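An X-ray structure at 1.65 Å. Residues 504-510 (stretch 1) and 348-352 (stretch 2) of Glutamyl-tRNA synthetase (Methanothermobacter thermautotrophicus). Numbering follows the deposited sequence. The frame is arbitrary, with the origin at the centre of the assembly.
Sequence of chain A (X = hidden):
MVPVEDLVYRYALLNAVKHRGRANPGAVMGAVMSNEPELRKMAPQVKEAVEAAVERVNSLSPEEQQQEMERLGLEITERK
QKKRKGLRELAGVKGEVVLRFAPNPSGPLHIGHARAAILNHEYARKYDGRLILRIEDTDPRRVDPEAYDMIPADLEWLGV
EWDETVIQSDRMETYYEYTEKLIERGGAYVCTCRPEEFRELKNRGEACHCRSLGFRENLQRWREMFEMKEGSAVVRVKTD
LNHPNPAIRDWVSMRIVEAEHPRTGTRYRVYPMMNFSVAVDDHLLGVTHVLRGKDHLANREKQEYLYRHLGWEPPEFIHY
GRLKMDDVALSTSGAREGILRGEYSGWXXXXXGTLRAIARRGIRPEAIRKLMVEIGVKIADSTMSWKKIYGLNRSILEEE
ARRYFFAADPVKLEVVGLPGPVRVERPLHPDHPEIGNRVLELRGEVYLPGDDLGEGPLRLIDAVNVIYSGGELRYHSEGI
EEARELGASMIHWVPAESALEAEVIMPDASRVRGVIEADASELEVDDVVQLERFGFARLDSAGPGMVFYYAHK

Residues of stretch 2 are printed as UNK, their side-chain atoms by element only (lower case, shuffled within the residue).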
# COMPACT_ATOMS: atom_id res chain seq x y z
N VAL A 504 16.17 9.61 -13.67
CA VAL A 504 15.19 8.64 -13.24
C VAL A 504 15.52 8.26 -11.81
O VAL A 504 16.67 7.90 -11.49
CB VAL A 504 15.22 7.39 -14.13
CG1 VAL A 504 14.16 6.38 -13.67
CG2 VAL A 504 15.00 7.78 -15.59
N ILE A 505 14.53 8.37 -10.93
CA ILE A 505 14.70 7.93 -9.54
C ILE A 505 14.32 6.47 -9.46
O ILE A 505 13.21 6.10 -9.81
CB ILE A 505 13.86 8.75 -8.57
CG1 ILE A 505 14.13 10.24 -8.79
CG2 ILE A 505 14.14 8.31 -7.14
CD1 ILE A 505 15.59 10.62 -8.69
N MET A 506 15.26 5.64 -9.00
CA MET A 506 15.07 4.20 -8.99
C MET A 506 14.38 3.77 -7.70
O MET A 506 14.23 4.57 -6.77
CB MET A 506 16.40 3.46 -9.19
CG MET A 506 17.20 3.90 -10.42
SD MET A 506 16.29 3.68 -11.97
CE MET A 506 16.27 1.92 -12.14
N PRO A 507 13.93 2.51 -7.63
CA PRO A 507 13.13 2.11 -6.48
C PRO A 507 13.90 2.15 -5.15
O PRO A 507 13.25 2.11 -4.11
CB PRO A 507 12.67 0.69 -6.84
CG PRO A 507 12.68 0.69 -8.34
CD PRO A 507 13.90 1.49 -8.69
N ASP A 508 15.23 2.22 -5.19
CA ASP A 508 16.01 2.42 -3.97
C ASP A 508 16.33 3.90 -3.72
O ASP A 508 17.17 4.24 -2.88
CB ASP A 508 17.30 1.60 -4.00
CG ASP A 508 18.25 2.05 -5.09
OD1 ASP A 508 17.90 2.98 -5.85
OD2 ASP A 508 19.35 1.47 -5.17
N ALA A 509 15.64 4.76 -4.47
CA ALA A 509 15.77 6.21 -4.34
C ALA A 509 17.06 6.76 -4.94
O ALA A 509 17.32 7.96 -4.87
CB ALA A 509 15.63 6.64 -2.89
N SER A 510 17.87 5.89 -5.54
CA SER A 510 19.08 6.35 -6.20
C SER A 510 18.71 7.12 -7.46
O SER A 510 17.65 6.89 -8.04
CB SER A 510 20.03 5.19 -6.53
OG SER A 510 19.46 4.29 -7.47
N UNK A 348 5.55 9.18 -0.18
CA UNK A 348 5.70 8.70 -1.56
C UNK A 348 7.17 8.46 -1.96
O UNK A 348 7.52 8.46 -3.14
o UNK A 348 5.09 11.87 -3.33
o UNK A 348 6.39 11.34 -1.64
c UNK A 348 4.99 9.64 -2.54
c UNK A 348 5.53 11.05 -2.50
N UNK A 349 8.02 8.25 -0.96
CA UNK A 349 9.41 7.87 -1.22
C UNK A 349 9.41 6.47 -1.81
O UNK A 349 8.72 5.59 -1.30
o UNK A 349 12.50 8.56 0.21
c UNK A 349 10.20 7.90 0.10
c UNK A 349 11.70 7.65 -0.10
o UNK A 349 12.08 6.55 -0.54
N UNK A 350 10.15 6.25 -2.92
CA UNK A 350 10.03 4.98 -3.65
C UNK A 350 10.49 3.76 -2.85
O UNK A 350 10.16 2.63 -3.20
c UNK A 350 10.92 5.20 -4.89
c UNK A 350 11.09 7.17 -3.58
c UNK A 350 11.85 6.28 -4.50
N UNK A 351 11.23 4.00 -1.78
CA UNK A 351 11.64 2.91 -0.90
C UNK A 351 10.49 2.36 -0.06
O UNK A 351 10.65 1.33 0.60
n UNK A 351 14.79 5.67 0.23
c UNK A 351 15.13 4.26 0.08
c UNK A 351 15.59 6.56 0.80
n UNK A 351 15.21 7.83 0.88
n UNK A 351 16.76 6.18 1.29
c UNK A 351 12.78 3.37 0.02
c UNK A 351 14.09 3.50 -0.73
N UNK A 352 9.34 3.02 -0.10
CA UNK A 352 8.21 2.61 0.72
C UNK A 352 7.19 1.79 -0.05
O UNK A 352 7.05 1.94 -1.27
c UNK A 352 9.08 3.81 3.32
c UNK A 352 8.46 4.67 2.23
c UNK A 352 7.54 3.83 1.35
c UNK A 352 7.71 5.87 2.82

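Position 348 carries four side-chain atoms, two carbons in a row with two oxygens on the second, and it touches nothing on stretch 1. A carboxylate one carbon removed from CA is aspartate, so this is Asp-348. The contact asks nothing of it.

Position 349 repeats the pattern: two carbons, the second ending in two oxygens. Its CA-to-CB bond points sideways to stretch 1, but the end of the side chain comes nearer, and one carboxylate oxygen lies 4.3 Å from Ala-509 CB. Again the atoms spell aspartate, Asp-349. Its backbone opens a type I beta turn that runs to position 352. Within that turn the backbone N of position 351 donates to Asp-349 OD1 at 3.0 Å. The side chain thus ties down the turn while barely meeting the other stretch.

At position 350 there are three carbons and no other element, and the last of them closes a ring onto the backbone N. The CA-to-CB bond points toward stretch 1, and the middle ring carbon comes to 4.0 Å from Ile-505 CG2 and 3.7 Å from Met-506 O. Only proline closes such a ring: Pro-350. This residue has the largest covered area of the contact, 67 Å². Ring atom CG is the point of approach, lying also 4.1 Å from Ala-509 CB and 3.9 Å from Ala-509 CA. The ring therefore fits against a second type I turn, from Met-506 to Ala-509, which is closed by Ala-509 N donating to Met-506 O at 2.7 Å.

Position 351 shows a long chain: three carbons, a nitrogen, then a carbon bearing two more nitrogens. The chain nitrogen lies 3.4 Å from Ala-509 CB, and the carbon before it 3.6 Å from Asp-508 O. The guanidinium at the end makes it arginine, Arg-351. NE and NH2 give a paired grip on Asp-349, with NE to OD1 at 3.0 Å and NH2 to OD2 at 2.9 Å, a salt bridge within the stretch. Held so, the group offers one face to Ala-509 CB.

Position 352 has four carbons, forked at the second; its CA-to-CB bond points away from stretch 1 and the side chain makes no contact there. The fork is the signature of leucine, Leu-352. Its N closes the turn by donating to Asp-349 O at 2.9 Å.

The contact is a packing of two turns without a single hydrogen bond between them, and it buries 234 Å² counting both sides. Where polar backbone atoms do meet, they do not pair: Pro-507 O and Pro-350 O, 3.3 Å apart, are both acceptors. The rule to read here is that each stretch makes polar bonds of its own, and none crosses between them, though Asp-349 OD2 and Arg-351 NH1 also bond elsewhere in the structure. Asp-508 OD1 accepts from Ser-510 N at 2.9 Å and from Ser-510 OG at 2.6 Å, much as Asp-349 serves Arg-351. What remains for the meeting is shape: a proline ring against Ile-505 and Ala-509, and the Ala-509 methyl lying over one face of the guanidinium.

Stretch 2 (348-352) DDPRL
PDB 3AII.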